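Local coordinates for globin domain-containing protein (Pseudomonas aeruginosa, PDB 1TU9) that binds heme in a globin fold and may bind or carry oxygen, although its physiological role is not established, at residues C109-E112 against T113-A116; P35-R38 against A39-T43; R123-A126 against V127-Y131; Q11-G14 against R15-S19. All coordinates share one frame; numbering follows the deposited sequence. Where two conformers were deposited one is given.

Overall arrangement
From the N terminus, contact 4 comes first, at the C-terminal end of helix 5-17. Contact 2 follows on the short helix 35-40 and the turn after it, at the heme pocket. Contacts 1 and 3 share the last helix, 111-130: contact 1 starts it and contact 3 lies near its end. Each contact is one continuous piece of chain, so none closes a long loop, and the four run in series without nesting or crossing. Contacts 1 and 4 touch, with Thr113 CG2 3.6 Å from Ser12 OG, which ties the first globin helix to the last. Contacts 1 and 2 lie on opposite sides of the chain's centre. Contacts 2 and 3 both border the heme.

Contact 1: C109-E112 against T113-A116; sequences CDAE and TRDA
Asp110 caps the start of helix 111-130 by reaching forward to Thr113. Its OD1 accepts from Thr113 N at 3.0 Å, and the donor meets this oxygen nearly end-on to the C-O bond. With chi1 at 60°, Asp110 CG sits between its own backbone N and carbonyl carbon, which lets OD1 reach the N-H of Thr113 in the first turn. Thr113 OG1 lies 2.9 Å from the same Asp110 OD1, and the two side chains stand roughly perpendicular. Arg114 can be followed outward. Arg114 CB lies 3.7 Å from Asp110 O, the carbonyl that accepts the bond from Arg114 N. Arg114 CG rests on Cys109 SG at 3.5 Å, and Arg114 CD is 4.0 Å from the same sulfur. A bend at chi3 (-81°) then turns the guanidinium toward Ala111. Arg114 NH2 comes 3.9 Å from Ala111 CA, which lies over one face of the group, while Cys109 SG stands at its edge. Ala116 packs on Val9 of helix 5-17, and Cys109 on Val102 of helix 90-105. The negative carboxylate at the amino end of the helix is probably stabilised by the helix dipole. This is a classic aspartate N-cap, here opening the last helix of a globin fold.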
loop_
_atom_site.group_PDB
_atom_site.type_symbol
_atom_site.label_atom_id
_atom_site.label_comp_id
_atom_site.label_asym_id
_atom_site.label_seq_id
_atom_site.Cartn_x
_atom_site.Cartn_y
_atom_site.Cartn_z
ATOM N N CYS A 109 -14.078 -9.286 5.615
ATOM C CA CYS A 109 -12.703 -9.769 5.562
ATOM C C CYS A 109 -12.598 -11.176 6.137
ATOM O O CYS A 109 -13.123 -11.460 7.216
ATOM C CB CYS A 109 -11.771 -8.842 6.337
ATOM S SG CYS A 109 -10.030 -9.196 6.034
ATOM N N ASP A 110 -11.954 -12.052 5.376
ATOM C CA ASP A 110 -11.672 -13.418 5.801
ATOM C C ASP A 110 -10.307 -13.823 5.260
ATOM O O ASP A 110 -9.594 -13.000 4.684
ATOM C CB ASP A 110 -12.802 -14.372 5.378
ATOM C CG ASP A 110 -13.038 -14.421 3.885
ATOM O OD1 ASP A 110 -12.169 -14.029 3.082
ATOM O OD2 ASP A 110 -14.104 -14.884 3.420
ATOM N N ALA A 111 -9.922 -15.079 5.474
ATOM C CA ALA A 111 -8.606 -15.532 5.029
ATOM C C ALA A 111 -8.414 -15.348 3.535
ATOM O O ALA A 111 -7.350 -14.959 3.106
ATOM C CB ALA A 111 -8.369 -16.975 5.422
ATOM N N GLU A 112 -9.431 -15.647 2.742
ATOM C CA GLU A 112 -9.339 -15.471 1.305
ATOM C C GLU A 112 -9.077 -14.011 0.933
ATOM O O GLU A 112 -8.266 -13.730 0.063
ATOM C CB GLU A 112 -10.612 -15.970 0.631
ATOM C CG GLU A 112 -10.749 -17.485 0.660
ATOM C CD GLU A 112 -9.973 -18.199 -0.435
ATOM O OE1 GLU A 112 -9.980 -19.445 -0.419
ATOM O OE2 GLU A 112 -9.349 -17.542 -1.306
ATOM N N THR A 113 -9.752 -13.085 1.605
ATOM C CA THR A 113 -9.572 -11.655 1.333
ATOM C C THR A 113 -8.144 -11.250 1.648
ATOM O O THR A 113 -7.498 -10.544 0.875
ATOM C CB THR A 113 -10.505 -10.828 2.227
ATOM O OG1 THR A 113 -11.842 -11.328 2.142
ATOM C CG2 THR A 113 -10.573 -9.377 1.791
ATOM N N ARG A 114 -7.656 -11.670 2.808
ATOM C CA ARG A 114 -6.323 -11.275 3.247
ATOM C C ARG A 114 -5.262 -11.806 2.302
ATOM O O ARG A 114 -4.330 -11.109 1.935
ATOM C CB ARG A 114 -6.092 -11.715 4.697
ATOM C CG ARG A 114 -6.904 -10.829 5.631
ATOM C CD ARG A 114 -6.606 -10.893 7.083
ATOM N NE ARG A 114 -7.270 -12.035 7.660
ATOM C CZ ARG A 114 -6.676 -13.161 7.972
ATOM N NH1 ARG A 114 -5.365 -13.292 7.810
ATOM N NH2 ARG A 114 -7.397 -14.149 8.483
ATOM N N ASP A 115 -5.397 -13.055 1.864
ATOM C CA ASP A 115 -4.421 -13.631 0.925
ATOM C C ASP A 115 -4.479 -12.966 -0.439
ATOM O O ASP A 115 -3.464 -12.836 -1.131
ATOM C CB ASP A 115 -4.627 -15.140 0.767
ATOM C CG ASP A 115 -3.775 -15.941 1.707
ATOM O OD1 ASP A 115 -4.006 -17.157 1.828
ATOM O OD2 ASP A 115 -2.849 -15.450 2.374
ATOM N N ALA A 116 -5.667 -12.556 -0.853
ATOM C CA ALA A 116 -5.783 -11.830 -2.106
ATOM C C ALA A 116 -5.073 -10.477 -2.020
ATOM O O ALA A 116 -4.366 -10.089 -2.937
ATOM C CB ALA A 116 -7.246 -11.660 -2.498
#

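Contact 2: P35-R38 against A39-T43; sequences PQIR and AKFAT. With HEM (protoporphyrin IX containing Fe), chain B; PPI (propanoic acid), chain C; EDO (1,2-ethanediol), chain D.
The heme pocket of this globin is lined here by Ile37, Lys40 and Phe41, where helix 35-40 runs into the following turn. Phe41 probably corresponds to the phenylalanine that globins place against the heme at the corner after this short helix. Ile37 and Phe41, one turn apart, run alongside each other in the same direction. Ile37 CG2 meets the ring at its edge, in plane, 3.8 Å from Phe41 CD1. Phe41 chi1 of -73° puts CG beside the backbone N, on the way to the heme. The methyl CMD of the heme lies over one ring face, toward the rim. Phe41 CZ comes 3.4 Å from the heme carbon CHD and 3.4 Å from O2 of the bound propanoic acid. O1 of the propanoic acid binds the heme iron, FE, at 1.9 Å; His79 is the axial protein ligand. Ile37 CD1 touches the heme vinyl carbon CBC at 3.7 Å. Phe41 N donates to Ile37 O, with only a weak second bond to Arg38 O. The charged ends lead elsewhere: Arg38 NH1 bonds to Leu31 O, and Lys40 NZ to Leu84 O and Asp85 O. Lys40 O accepts from O2 of a 1,2-ethanediol, likely a crystallisation additive, at 2.9 Å.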
loop_
_atom_site.group_PDB
_atom_site.type_symbol
_atom_site.label_atom_id
_atom_site.label_comp_id
_atom_site.label_asym_id
_atom_site.label_seq_id
_atom_site.Cartn_x
_atom_site.Cartn_y
_atom_site.Cartn_z
ATOM N N PRO A 35 10.310 3.275 14.126
ATOM C CA PRO A 35 10.794 4.656 14.129
ATOM C C PRO A 35 11.264 5.100 12.753
ATOM O O PRO A 35 11.250 6.291 12.479
ATOM C CB PRO A 35 11.983 4.616 15.101
ATOM C CG PRO A 35 12.406 3.230 15.128
ATOM C CD PRO A 35 11.150 2.414 14.993
ATOM N N GLN A 36 11.679 4.178 11.893
ATOM C CA GLN A 36 12.084 4.549 10.545
ATOM C C GLN A 36 10.931 5.136 9.742
ATOM O O GLN A 36 11.129 6.042 8.936
ATOM C CB GLN A 36 12.644 3.353 9.792
ATOM C CG GLN A 36 13.959 2.820 10.337
ATOM C CD GLN A 36 14.469 1.640 9.541
ATOM O OE1 GLN A 36 14.621 1.721 8.324
ATOM N NE2 GLN A 36 14.714 0.528 10.224
ATOM N N ILE A 37 9.732 4.608 9.945
ATOM C CA ILE A 37 8.558 5.104 9.244
ATOM C C ILE A 37 8.183 6.481 9.776
ATOM O O ILE A 37 7.919 7.391 9.006
ATOM C CB ILE A 37 7.357 4.142 9.391
ATOM C CG1 ILE A 37 7.710 2.722 8.965
ATOM C CG2 ILE A 37 6.175 4.647 8.570
ATOM C CD1 ILE A 37 8.268 2.603 7.610
ATOM N N ARG A 38 8.171 6.624 11.094
ATOM C CA ARG A 38 7.901 7.928 11.689
ATOM C C ARG A 38 8.881 8.991 11.197
ATOM O O ARG A 38 8.482 10.113 10.891
ATOM C CB ARG A 38 7.945 7.838 13.204
ATOM C CG ARG A 38 6.844 6.983 13.729
ATOM C CD ARG A 38 6.706 6.950 15.228
ATOM N NE ARG A 38 7.819 6.315 15.941
ATOM C CZ ARG A 38 7.920 5.017 16.219
ATOM N NH1 ARG A 38 7.033 4.141 15.784
ATOM N NH2 ARG A 38 8.953 4.587 16.930
ATOM N N ALA A 39 10.160 8.647 11.093
ATOM C CA ALA A 39 11.164 9.614 10.620
ATOM C C ALA A 39 10.910 10.028 9.180
ATOM O O ALA A 39 11.063 11.195 8.820
ATOM C CB ALA A 39 12.570 9.035 10.768
ATOM N N LYS A 40 10.502 9.081 8.349
ATOM C CA LYS A 40 10.272 9.391 6.952
ATOM C C LYS A 40 9.112 10.366 6.764
ATOM O O LYS A 40 9.145 11.192 5.845
ATOM C CB LYS A 40 10.016 8.117 6.151
ATOM C CG LYS A 40 11.250 7.311 5.812
ATOM C CD LYS A 40 12.105 7.969 4.740
ATOM C CE LYS A 40 13.361 7.166 4.509
ATOM N NZ LYS A 40 14.327 7.877 3.653
ATOM N N PHE A 41 8.085 10.259 7.616
ATOM C CA PHE A 41 6.856 11.046 7.469
ATOM C C PHE A 41 6.779 12.255 8.410
ATOM O O PHE A 41 5.748 12.914 8.488
ATOM C CB PHE A 41 5.629 10.145 7.674
ATOM C CG PHE A 41 5.367 9.215 6.530
ATOM C CD1 PHE A 41 5.545 7.852 6.658
ATOM C CD2 PHE A 41 4.946 9.713 5.309
ATOM C CE1 PHE A 41 5.301 7.005 5.580
ATOM C CE2 PHE A 41 4.704 8.876 4.243
ATOM C CZ PHE A 41 4.877 7.518 4.379
ATOM N N ALA A 42 7.884 12.600 9.081
ATOM C CA ALA A 42 7.858 13.636 10.110
ATOM C C ALA A 42 7.417 15.002 9.601
ATOM O O ALA A 42 6.863 15.791 10.367
ATOM C CB ALA A 42 9.216 13.733 10.785
ATOM N N THR A 43 7.687 15.306 8.331
ATOM C CA THR A 43 7.231 16.560 7.728
ATOM C C THR A 43 6.450 16.278 6.458
ATOM O O THR A 43 6.713 16.844 5.418
ATOM C CB THR A 43 8.395 17.548 7.454
ATOM O OG1 THR A 43 9.372 16.956 6.594
ATOM C CG2 THR A 43 9.140 17.903 8.719
HETATM C CHA HEM B . 5.232 9.375 -1.237
HETATM C CHB HEM B . 2.653 5.406 -2.651
HETATM C CHC HEM B . 5.433 2.714 0.095
HETATM C CHD HEM B . 7.341 6.625 2.176
HETATM C C1A HEM B . 4.362 8.509 -1.908
HETATM C C2A HEM B . 3.453 8.870 -2.988
HETATM C C3A HEM B . 2.745 7.804 -3.365
HETATM C C4A HEM B . 3.154 6.683 -2.554
HETATM C CMA HEM B . 1.677 7.770 -4.483
HETATM C CAA HEM B . 3.347 10.270 -3.603
HETATM C CBA HEM B . 3.952 10.241 -5.013
HETATM C CGA HEM B . 5.277 9.509 -5.088
HETATM O O1A HEM B . 6.275 10.006 -4.516
HETATM O O2A HEM B . 5.362 8.427 -5.732
HETATM C C1B HEM B . 3.182 4.297 -2.063
HETATM C C2B HEM B . 2.792 2.903 -2.227
HETATM C C3B HEM B . 3.577 2.149 -1.465
HETATM C C4B HEM B . 4.479 3.081 -0.786
HETATM C CMB HEM B . 1.636 2.405 -3.127
HETATM C CAB HEM B . 3.535 0.607 -1.280
HETATM C CBB HEM B . 3.342 -0.236 -2.298
HETATM C C1C HEM B . 6.118 3.557 0.936
HETATM C C2C HEM B . 6.857 3.095 2.067
HETATM C C3C HEM B . 7.367 4.160 2.674
HETATM C C4C HEM B . 6.980 5.328 1.922
HETATM C CMC HEM B . 6.988 1.621 2.454
HETATM C CAC HEM B . 8.245 4.098 3.929
HETATM C CBC HEM B . 8.242 5.054 4.846
HETATM C C1D HEM B . 6.991 7.724 1.453
HETATM C C2D HEM B . 7.422 9.047 1.774
HETATM C C3D HEM B . 6.782 9.936 0.739
HETATM C C4D HEM B . 6.003 9.060 -0.120
HETATM C CMD HEM B . 8.335 9.463 2.932
HETATM C CAD HEM B . 6.938 11.462 0.719
HETATM C CBD HEM B . 6.057 12.063 1.827
HETATM C CGD HEM B . 6.250 13.565 1.931
HETATM O O1D HEM B . 7.347 13.998 2.371
HETATM O O2D HEM B . 5.324 14.341 1.567
HETATM N NA HEM B . 4.132 7.167 -1.687
HETATM N NB HEM B . 4.231 4.374 -1.179
HETATM N NC HEM B . 6.197 4.929 0.858
HETATM N ND HEM B . 6.171 7.763 0.344
HETATM FE FE HEM B . 5.224 6.163 -0.483
HETATM C C1 PPI C . 3.167 6.404 1.442
HETATM C C2 PPI C . 3.124 4.951 1.735
HETATM C C3 PPI C . 2.129 4.767 2.802
HETATM O O1 PPI C . 3.913 6.870 0.640
HETATM O O2 PPI C . 2.364 7.240 2.121
HETATM C C1 EDO D . 10.730 14.484 3.167
HETATM O O1 EDO D . 10.286 14.970 4.416
HETATM C C2 EDO D . 10.429 13.003 3.023
HETATM O O2 EDO D . 11.160 12.207 3.949
#

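Contact 3: R123-A126 against V127-Y131; sequences RGIA and VIKSY
Ile125 and Lys129 make the side-chain packing between these two turns of helix 111-130. The lysine chain is extended beyond CG and crosses the isoleucine obliquely. Ile125 CG2, held anti to its backbone N by chi1 of -74°, touches Lys129 CE at 3.6 Å. Lys129 CG lies 3.4 Å from Ile125 O, so the aliphatic part of the lysine runs past both the methyl and the carbonyl.

The backbone bonds follow the helical pattern. Lys129 N donates to Ile125 O at 2.9 Å in an almost straight bond of 174°. Ile128 N reaches Gly124 O at 3.0 Å, and Ser130 N bonds to Ala126 O at 3.1 Å. Val127 N to Arg123 O is weak. Gly124 O is also packed by apolar carbon: Val127 CB and Ile128 CG1 both approach it.

One side chain bonds to the main chain. Ser130 OG donates to Val127 O at 2.6 Å.

The charged ends have partners outside the two segments. Arg123 NH2 forms a salt bridge with Asp119, while Lys129 NZ has a long, weak ion pair with Asp92.

Ile125 and Ile128 both touch the heme, and the side chain of Ile128 is about 4 Å from that of the axial His79. Around the helix, Ile125 packs on Tyr91 and Trp94 of helix 90-105, Ile128 on Leu75 of helix 70-78, and Val127 on Tyr63 of helix 46-64.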
loop_
_atom_site.group_PDB
_atom_site.type_symbol
_atom_site.label_atom_id
_atom_site.label_comp_id
_atom_site.label_asym_id
_atom_site.label_seq_id
_atom_site.Cartn_x
_atom_site.Cartn_y
_atom_site.Cartn_z
ATOM N N ARG A 123 2.668 -8.142 -5.894
ATOM C CA ARG A 123 3.157 -8.051 -7.268
ATOM C C ARG A 123 3.762 -6.711 -7.558
ATOM O O ARG A 123 4.843 -6.619 -8.137
ATOM C CB ARG A 123 2.023 -8.220 -8.264
ATOM C CG ARG A 123 1.350 -9.483 -8.149
ATOM C CD ARG A 123 0.030 -9.474 -8.794
ATOM N NE ARG A 123 -0.625 -10.663 -8.359
ATOM C CZ ARG A 123 -1.391 -11.402 -9.131
ATOM N NH1 ARG A 123 -1.624 -11.057 -10.385
ATOM N NH2 ARG A 123 -1.922 -12.486 -8.638
ATOM N N GLY A 124 3.034 -5.663 -7.186
ATOM C CA GLY A 124 3.477 -4.311 -7.441
ATOM C C GLY A 124 4.614 -3.925 -6.525
ATOM O O GLY A 124 5.557 -3.259 -6.948
ATOM N N ILE A 125 4.545 -4.353 -5.273
ATOM C CA ILE A 125 5.623 -4.112 -4.310
ATOM C C ILE A 125 6.924 -4.689 -4.837
ATOM O O ILE A 125 7.979 -4.079 -4.695
ATOM C CB ILE A 125 5.275 -4.709 -2.922
ATOM C CG1 ILE A 125 4.216 -3.846 -2.212
ATOM C CG2 ILE A 125 6.506 -4.831 -2.038
ATOM C CD1 ILE A 125 3.598 -4.494 -0.996
ATOM N N ALA A 126 6.873 -5.865 -5.452
ATOM C CA ALA A 126 8.074 -6.474 -6.030
ATOM C C ALA A 126 8.706 -5.562 -7.074
ATOM O O ALA A 126 9.936 -5.395 -7.096
ATOM C CB ALA A 126 7.746 -7.820 -6.649
ATOM N N VAL A 127 7.891 -4.956 -7.921
ATOM C CA VAL A 127 8.398 -4.045 -8.943
ATOM C C VAL A 127 9.075 -2.841 -8.271
ATOM O O VAL A 127 10.209 -2.474 -8.604
ATOM C CB VAL A 127 7.289 -3.575 -9.895
ATOM C CG1 VAL A 127 7.809 -2.546 -10.882
ATOM C CG2 VAL A 127 6.668 -4.771 -10.648
ATOM N N ILE A 128 8.399 -2.248 -7.294
ATOM C CA ILE A 128 8.929 -1.063 -6.632
ATOM C C ILE A 128 10.269 -1.377 -5.978
ATOM O O ILE A 128 11.248 -0.640 -6.181
ATOM C CB ILE A 128 7.917 -0.520 -5.610
ATOM C CG1 ILE A 128 6.682 -0.010 -6.340
ATOM C CG2 ILE A 128 8.549 0.610 -4.776
ATOM C CD1 ILE A 128 5.502 0.249 -5.440
ATOM N N LYS A 129 10.335 -2.463 -5.215
ATOM C CA LYS A 129 11.558 -2.885 -4.522
ATOM C C LYS A 129 12.709 -3.094 -5.481
ATOM O O LYS A 129 13.872 -2.825 -5.135
ATOM C CB LYS A 129 11.354 -4.203 -3.768
ATOM C CG LYS A 129 10.556 -4.112 -2.500
ATOM C CD LYS A 129 10.476 -5.505 -1.892
ATOM C CE LYS A 129 9.742 -5.539 -0.583
ATOM N NZ LYS A 129 9.612 -6.936 -0.090
ATOM N N SER A 130 12.396 -3.589 -6.676
ATOM C CA SER A 130 13.426 -3.962 -7.636
ATOM C C SER A 130 14.217 -2.757 -8.104
ATOM O O SER A 130 15.357 -2.899 -8.566
ATOM C CB SER A 130 12.830 -4.720 -8.825
ATOM O OG SER A 130 12.134 -3.898 -9.717
ATOM N N TYR A 131 13.621 -1.573 -7.978
ATOM C CA TYR A 131 14.272 -0.330 -8.384
ATOM C C TYR A 131 15.053 0.352 -7.260
ATOM O O TYR A 131 15.714 1.359 -7.504
ATOM C CB TYR A 131 13.230 0.634 -8.973
ATOM C CG TYR A 131 12.814 0.200 -10.358
ATOM C CD1 TYR A 131 11.609 -0.437 -10.580
ATOM C CD2 TYR A 131 13.677 0.362 -11.445
ATOM C CE1 TYR A 131 11.236 -0.859 -11.854
ATOM C CE2 TYR A 131 13.320 -0.066 -12.718
ATOM C CZ TYR A 131 12.099 -0.671 -12.915
ATOM O OH TYR A 131 11.730 -1.109 -14.173
#

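Contact 4: Q11-G14 against R15-S19; sequences QSYG and RCCAS
A cysteine sulfur sits over the face of a tyrosine ring: Cys17 SG lies 3.7 Å from the centroid of the Tyr13 ring, 15° off the ring normal. The nearest ring atoms to Cys17 SG are CE1 and CZ of Tyr13, at 3.6 Å. The arrangement is a sulfur-aromatic contact one helical turn apart. Tyr13 chi1 of -168° sets CG anti to the backbone N, and the ring stands out from the helix; Cys17 SG leans back over its face. In the backbone, Cys17 N donates to Tyr13 O at 2.9 Å, so backbone and side chain join the same two residues.

Arg15 makes a second overlap. Its chain bends at chi3 (-67°) and folds back on the preceding turn. Gln11 O lies over one face of the guanidinium, 3.6 Å from Arg15 NH1, and Ser12 CA is 3.6 Å from Arg15 NH2. Arg15 N also donates to Gln11 O at 3.3 Å. Beyond the helix, Asp106 holds Arg15 and Ser12: its OD1 forms a salt bridge with Arg15 NE and its OD2 a hydrogen bond with Ser12 OG.

Tyr13 is buried, and its OH bonds to Arg54 O. The ring packs on Phe22 and Phe23 of helix 22-32 and on Ile57 and Met58 of helix 46-64. Cys16 rests on Val102 of helix 90-105. An i to i+4 cysteine sulfur-aromatic contact here closes the first helix of the globin fold.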
loop_
_atom_site.group_PDB
_atom_site.type_symbol
_atom_site.label_atom_id
_atom_site.label_comp_id
_atom_site.label_asym_id
_atom_site.label_seq_id
_atom_site.Cartn_x
_atom_site.Cartn_y
_atom_site.Cartn_z
ATOM N N GLN A 11 -13.346 -5.584 -4.450
ATOM C CA GLN A 11 -14.571 -5.631 -3.653
ATOM C C GLN A 11 -14.274 -5.204 -2.224
ATOM O O GLN A 11 -14.987 -4.389 -1.635
ATOM C CB GLN A 11 -15.147 -7.039 -3.679
ATOM C CG GLN A 11 -15.677 -7.459 -5.053
ATOM C CD GLN A 11 -16.050 -8.916 -5.134
ATOM O OE1 GLN A 11 -16.320 -9.545 -4.110
ATOM N NE2 GLN A 11 -16.079 -9.459 -6.345
ATOM N N SER A 12 -13.188 -5.732 -1.679
ATOM C CA SER A 12 -12.761 -5.391 -0.326
ATOM C C SER A 12 -12.386 -3.914 -0.202
ATOM O O SER A 12 -12.792 -3.236 0.750
ATOM C CB SER A 12 -11.597 -6.282 0.080
ATOM O OG SER A 12 -11.046 -5.889 1.320
ATOM N N TYR A 13 -11.652 -3.397 -1.173
ATOM C CA TYR A 13 -11.207 -2.015 -1.131
ATOM C C TYR A 13 -12.394 -1.060 -1.221
ATOM O O TYR A 13 -12.372 -0.001 -0.627
ATOM C CB TYR A 13 -10.233 -1.750 -2.259
ATOM C CG TYR A 13 -9.472 -0.439 -2.182
ATOM C CD1 TYR A 13 -8.813 -0.051 -1.023
ATOM C CD2 TYR A 13 -9.347 0.366 -3.303
ATOM C CE1 TYR A 13 -8.067 1.116 -0.984
ATOM C CE2 TYR A 13 -8.601 1.541 -3.272
ATOM C CZ TYR A 13 -7.965 1.906 -2.104
ATOM O OH TYR A 13 -7.185 3.047 -2.028
ATOM N N GLY A 14 -13.442 -1.427 -1.953
ATOM C CA GLY A 14 -14.645 -0.622 -1.982
ATOM C C GLY A 14 -15.271 -0.505 -0.617
ATOM O O GLY A 14 -15.655 0.591 -0.198
ATOM N N ARG A 15 -15.371 -1.618 0.098
ATOM C CA ARG A 15 -15.870 -1.589 1.466
ATOM C C ARG A 15 -14.943 -0.781 2.379
ATOM O O ARG A 15 -15.419 -0.062 3.240
ATOM C CB ARG A 15 -16.085 -2.995 2.015
ATOM C CG ARG A 15 -17.200 -3.757 1.314
ATOM C CD ARG A 15 -17.520 -5.109 1.922
ATOM N NE ARG A 15 -16.441 -6.071 1.770
ATOM C CZ ARG A 15 -16.294 -6.923 0.765
ATOM N NH1 ARG A 15 -17.124 -6.940 -0.261
ATOM N NH2 ARG A 15 -15.258 -7.737 0.780
ATOM N N CYS A 16 -13.631 -0.874 2.186
ATOM C CA CYS A 16 -12.689 -0.132 3.015
ATOM C C CYS A 16 -12.821 1.371 2.807
ATOM O O CYS A 16 -12.856 2.138 3.771
ATOM C CB CYS A 16 -11.253 -0.552 2.720
ATOM S SG CYS A 16 -10.799 -2.197 3.308
ATOM N N CYS A 17 -12.876 1.799 1.552
ATOM C CA CYS A 17 -12.968 3.226 1.251
ATOM C C CYS A 17 -14.330 3.795 1.671
ATOM O O CYS A 17 -14.456 5.001 1.907
ATOM C CB CYS A 17 -12.729 3.504 -0.231
ATOM S SG CYS A 17 -11.016 3.245 -0.757
ATOM N N ALA A 18 -15.342 2.936 1.755
ATOM C CA ALA A 18 -16.672 3.301 2.251
ATOM C C ALA A 18 -16.759 3.367 3.770
ATOM O O ALA A 18 -17.803 3.714 4.311
ATOM C CB ALA A 18 -17.700 2.316 1.727
ATOM N N SER A 19 -15.672 3.039 4.453
ATOM C CA SER A 19 -15.621 2.979 5.910
ATOM C C SER A 19 -14.756 4.113 6.430
ATOM O O SER A 19 -13.557 4.190 6.140
ATOM C CB SER A 19 -15.024 1.635 6.332
ATOM O OG SER A 19 -14.896 1.527 7.741
#